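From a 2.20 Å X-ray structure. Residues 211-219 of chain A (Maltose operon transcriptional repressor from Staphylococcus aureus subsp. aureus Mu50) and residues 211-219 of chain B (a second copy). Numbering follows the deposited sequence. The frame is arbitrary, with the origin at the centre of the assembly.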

# COMPACT_ATOMS: atom_id res chain seq x y z
N LEU A 211 -11.83 -12.36 11.40
CA LEU A 211 -11.68 -12.60 12.84
C LEU A 211 -12.39 -11.52 13.68
O LEU A 211 -12.96 -11.83 14.72
N TYR A 212 -12.36 -10.28 13.21
CA TYR A 212 -13.11 -9.19 13.84
C TYR A 212 -14.61 -9.47 13.75
O TYR A 212 -15.33 -9.35 14.75
N GLU A 213 -15.05 -9.87 12.56
CA GLU A 213 -16.46 -10.14 12.29
C GLU A 213 -17.03 -11.25 13.19
O GLU A 213 -18.18 -11.19 13.59
N LEU A 214 -16.19 -12.22 13.54
CA LEU A 214 -16.59 -13.37 14.33
C LEU A 214 -16.32 -13.19 15.81
O LEU A 214 -16.57 -14.11 16.60
N ASN A 215 -15.83 -12.00 16.18
CA ASN A 215 -15.45 -11.65 17.55
C ASN A 215 -14.40 -12.58 18.16
O ASN A 215 -14.43 -12.86 19.35
N ILE A 216 -13.48 -13.04 17.32
CA ILE A 216 -12.35 -13.85 17.75
C ILE A 216 -11.18 -12.90 18.05
O ILE A 216 -10.51 -12.42 17.13
N GLU A 217 -10.98 -12.61 19.34
CA GLU A 217 -10.09 -11.51 19.75
C GLU A 217 -8.63 -11.90 19.93
O GLU A 217 -8.31 -13.00 20.38
N ILE A 218 -7.76 -10.97 19.59
CA ILE A 218 -6.33 -11.21 19.45
C ILE A 218 -5.62 -10.25 20.38
O ILE A 218 -5.95 -9.06 20.39
N PRO A 219 -4.66 -10.74 21.19
CA PRO A 219 -4.18 -12.13 21.35
C PRO A 219 -5.00 -13.07 22.24
O PRO A 219 -4.68 -14.27 22.29
N LEU B 211 -8.72 1.83 18.60
CA LEU B 211 -10.08 1.42 18.97
C LEU B 211 -10.15 -0.08 19.30
O LEU B 211 -10.81 -0.47 20.26
N TYR B 212 -9.47 -0.90 18.51
CA TYR B 212 -9.34 -2.33 18.80
C TYR B 212 -8.67 -2.54 20.18
O TYR B 212 -9.16 -3.32 21.00
N GLU B 213 -7.57 -1.84 20.41
CA GLU B 213 -6.88 -1.87 21.70
C GLU B 213 -7.77 -1.51 22.88
O GLU B 213 -7.72 -2.17 23.92
N LEU B 214 -8.61 -0.50 22.70
CA LEU B 214 -9.47 0.00 23.77
C LEU B 214 -10.83 -0.70 23.89
O LEU B 214 -11.67 -0.27 24.69
N ASN B 215 -11.01 -1.79 23.13
CA ASN B 215 -12.25 -2.59 23.11
C ASN B 215 -13.51 -1.81 22.76
O ASN B 215 -14.60 -2.08 23.27
N ILE B 216 -13.35 -0.85 21.85
CA ILE B 216 -14.45 -0.03 21.39
C ILE B 216 -14.89 -0.62 20.05
O ILE B 216 -14.27 -0.36 19.02
N GLU B 217 -15.93 -1.45 20.08
CA GLU B 217 -16.36 -2.17 18.87
C GLU B 217 -17.20 -1.35 17.90
O GLU B 217 -17.89 -0.41 18.29
N ILE B 218 -17.09 -1.72 16.63
CA ILE B 218 -17.66 -0.99 15.52
C ILE B 218 -18.51 -1.99 14.74
O ILE B 218 -18.06 -3.10 14.45
N PRO B 219 -19.76 -1.62 14.41
CA PRO B 219 -20.42 -0.34 14.69
C PRO B 219 -21.24 -0.31 16.00
O PRO B 219 -22.06 0.59 16.17

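How does the end of the helix in chain A reach its twin? Leu211(A) is buried but stays out of the contact: its side chain makes no contact with the other stretch, with chi1 at -94° and chi2 at 28°, both between wells. Two backbone bonds close the helix in a Schellman motif: Ile216(A) N donates to Leu211(A) O at 2.9 Å, and Asn215(A) N to Tyr212(A) O at 3.1 Å. Tyr212(A) makes the reach. Its CA-to-CB bond points sideways, but a t rotamer with chi2 at 91° carries the ring across, and the residue gives up 107 Å² to chain B.

What does the tyrosine find there? Its hydroxyl meets the backbone beyond the opposing helix, where Ile218(B) N donates to Tyr212(A) OH at 3.0 Å. Water 1 also sits 2.6 Å from Tyr212(A) OH and donates to Ile216(B) O at 2.9 Å, bridging a hydroxyl and a carbonyl that lie too far apart, at 4.2 Å from Tyr212(A) OH to Ile216(B) O, to bond directly. The Tyr212(A) OH also lies 3.5 Å from Glu217(B) CA. The two tyrosines meet each other as well, with Tyr212(A) CD1 3.7 Å from Tyr212(B) CE1; Tyr212(B) CE1 lies at the edge of the Tyr212(A) ring and Tyr212(A) CD1 at the edge of the Tyr212(B) ring, each near the ring plane, so the rings do not stack face to face.

Which residues follow Tyr212(A) into the contact? Glu213(A), still helical, and Leu214(A) do not; their side chains stay clear of the other stretch. Asn215(A), with a positive phi of 57° and a t rotamer, is exposed and only lightly covered, by 14 Å²: its ND2 comes no closer than 4.4 Å to Glu217(B) OE1, a loose approach. Ile216(A), an m rotamer, points its CA-to-CB bond away and contributes through its carbonyl, which accepts from water 2 at 2.7 Å from Ile216(A) O.

How does the end of the stretch receive the second tyrosine? Tyr212(B), also t, mirrors its partner, and water 2 lies 2.7 Å from Tyr212(B) OH. Glu217(A), with chi1 in p, lines this site: its CA is 3.6 Å from Tyr212(B) OH, while its OE1 stays 4.2 Å from Asn215(B) ND2. Ile218(A) N donates to Tyr212(B) OH at 2.9 Å, and the same residue, buried and m, packs its side chain beside the hydroxyl, with Ile218(A) CB 3.6 Å from Tyr212(B) OH. Pro219(A), following a cis peptide bond, points its CA-to-CB bond away and makes no contact.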

# COMPACT_ATOMS: atom_id res chain seq x y z
CB LEU A 211 -10.19 -12.72 13.23
CG LEU A 211 -9.47 -14.06 13.33
CD1 LEU A 211 -10.02 -15.16 12.42
CD2 LEU A 211 -7.98 -13.88 13.11
CB TYR A 212 -12.77 -7.85 13.18
CG TYR A 212 -13.26 -6.64 13.95
CD1 TYR A 212 -12.45 -6.02 14.89
CD2 TYR A 212 -14.54 -6.11 13.73
CE1 TYR A 212 -12.89 -4.90 15.61
CE2 TYR A 212 -15.00 -5.00 14.46
CZ TYR A 212 -14.16 -4.40 15.39
OH TYR A 212 -14.59 -3.30 16.09
CB GLU A 213 -16.69 -10.45 10.80
CG GLU A 213 -18.16 -10.57 10.39
CD GLU A 213 -18.40 -10.45 8.89
OE1 GLU A 213 -19.48 -9.97 8.50
OE2 GLU A 213 -17.51 -10.84 8.09
CB LEU A 214 -15.88 -14.62 13.83
CG LEU A 214 -16.24 -15.11 12.43
CD1 LEU A 214 -15.41 -16.33 12.09
CD2 LEU A 214 -17.73 -15.44 12.34
CB ASN A 215 -16.68 -11.52 18.46
CG ASN A 215 -16.42 -10.65 19.68
OD1 ASN A 215 -16.89 -10.96 20.78
ND2 ASN A 215 -15.66 -9.57 19.50
CB ILE A 216 -11.97 -14.89 16.68
CG1 ILE A 216 -13.17 -15.77 16.34
CG2 ILE A 216 -10.80 -15.73 17.14
CD1 ILE A 216 -12.98 -16.64 15.12
CB GLU A 217 -10.65 -10.74 20.95
CG GLU A 217 -10.89 -11.53 22.22
CD GLU A 217 -12.12 -11.03 23.00
OE1 GLU A 217 -12.24 -9.80 23.21
OE2 GLU A 217 -12.95 -11.87 23.40
CB ILE A 218 -5.88 -10.92 17.99
CG1 ILE A 218 -6.79 -11.64 17.00
CG2 ILE A 218 -4.40 -11.28 17.76
CD1 ILE A 218 -6.67 -11.16 15.56
CB PRO A 219 -2.80 -11.92 21.98
CG PRO A 219 -2.99 -10.72 22.83
CD PRO A 219 -3.89 -9.81 22.03
CB LEU B 211 -11.09 1.80 17.88
CG LEU B 211 -11.92 3.10 17.95
CD1 LEU B 211 -11.30 4.24 18.76
CD2 LEU B 211 -12.29 3.58 16.53
CB TYR B 212 -8.52 -3.05 17.71
CG TYR B 212 -8.56 -4.56 17.80
CD1 TYR B 212 -9.44 -5.30 17.00
CD2 TYR B 212 -7.72 -5.26 18.67
CE1 TYR B 212 -9.49 -6.69 17.05
CE2 TYR B 212 -7.77 -6.67 18.75
CZ TYR B 212 -8.66 -7.37 17.93
OH TYR B 212 -8.76 -8.72 17.97
CB GLU B 213 -5.64 -0.96 21.68
CG GLU B 213 -4.68 -1.20 22.86
CD GLU B 213 -3.47 -0.28 22.82
OE1 GLU B 213 -3.41 0.65 23.65
OE2 GLU B 213 -2.58 -0.49 21.96
CB LEU B 214 -9.66 1.51 23.63
CG LEU B 214 -8.43 2.40 23.82
CD1 LEU B 214 -8.81 3.84 23.57
CD2 LEU B 214 -7.84 2.25 25.22
CB ASN B 215 -12.44 -3.36 24.42
CG ASN B 215 -11.82 -4.72 24.37
OD1 ASN B 215 -10.69 -4.92 24.81
ND2 ASN B 215 -12.55 -5.68 23.81
CB ILE B 216 -13.99 1.46 21.28
CG1 ILE B 216 -13.38 1.93 22.60
CG2 ILE B 216 -15.16 2.35 20.92
CD1 ILE B 216 -12.76 3.32 22.56
CB GLU B 217 -17.02 -3.52 19.18
CG GLU B 217 -18.05 -3.54 20.27
CD GLU B 217 -18.39 -4.97 20.71
OE1 GLU B 217 -18.13 -5.91 19.93
OE2 GLU B 217 -18.90 -5.14 21.84
CB ILE B 218 -16.52 -0.41 14.62
CG1 ILE B 218 -15.60 0.50 15.44
CG2 ILE B 218 -17.07 0.38 13.40
CD1 ILE B 218 -14.24 0.72 14.83
CB PRO B 219 -21.35 -0.20 13.49
CG PRO B 219 -21.82 -1.64 13.25
CD PRO B 219 -20.65 -2.53 13.66
O HOH W 1 -12.73 -1.94 17.20
O HOH W 2 -10.24 -9.96 16.06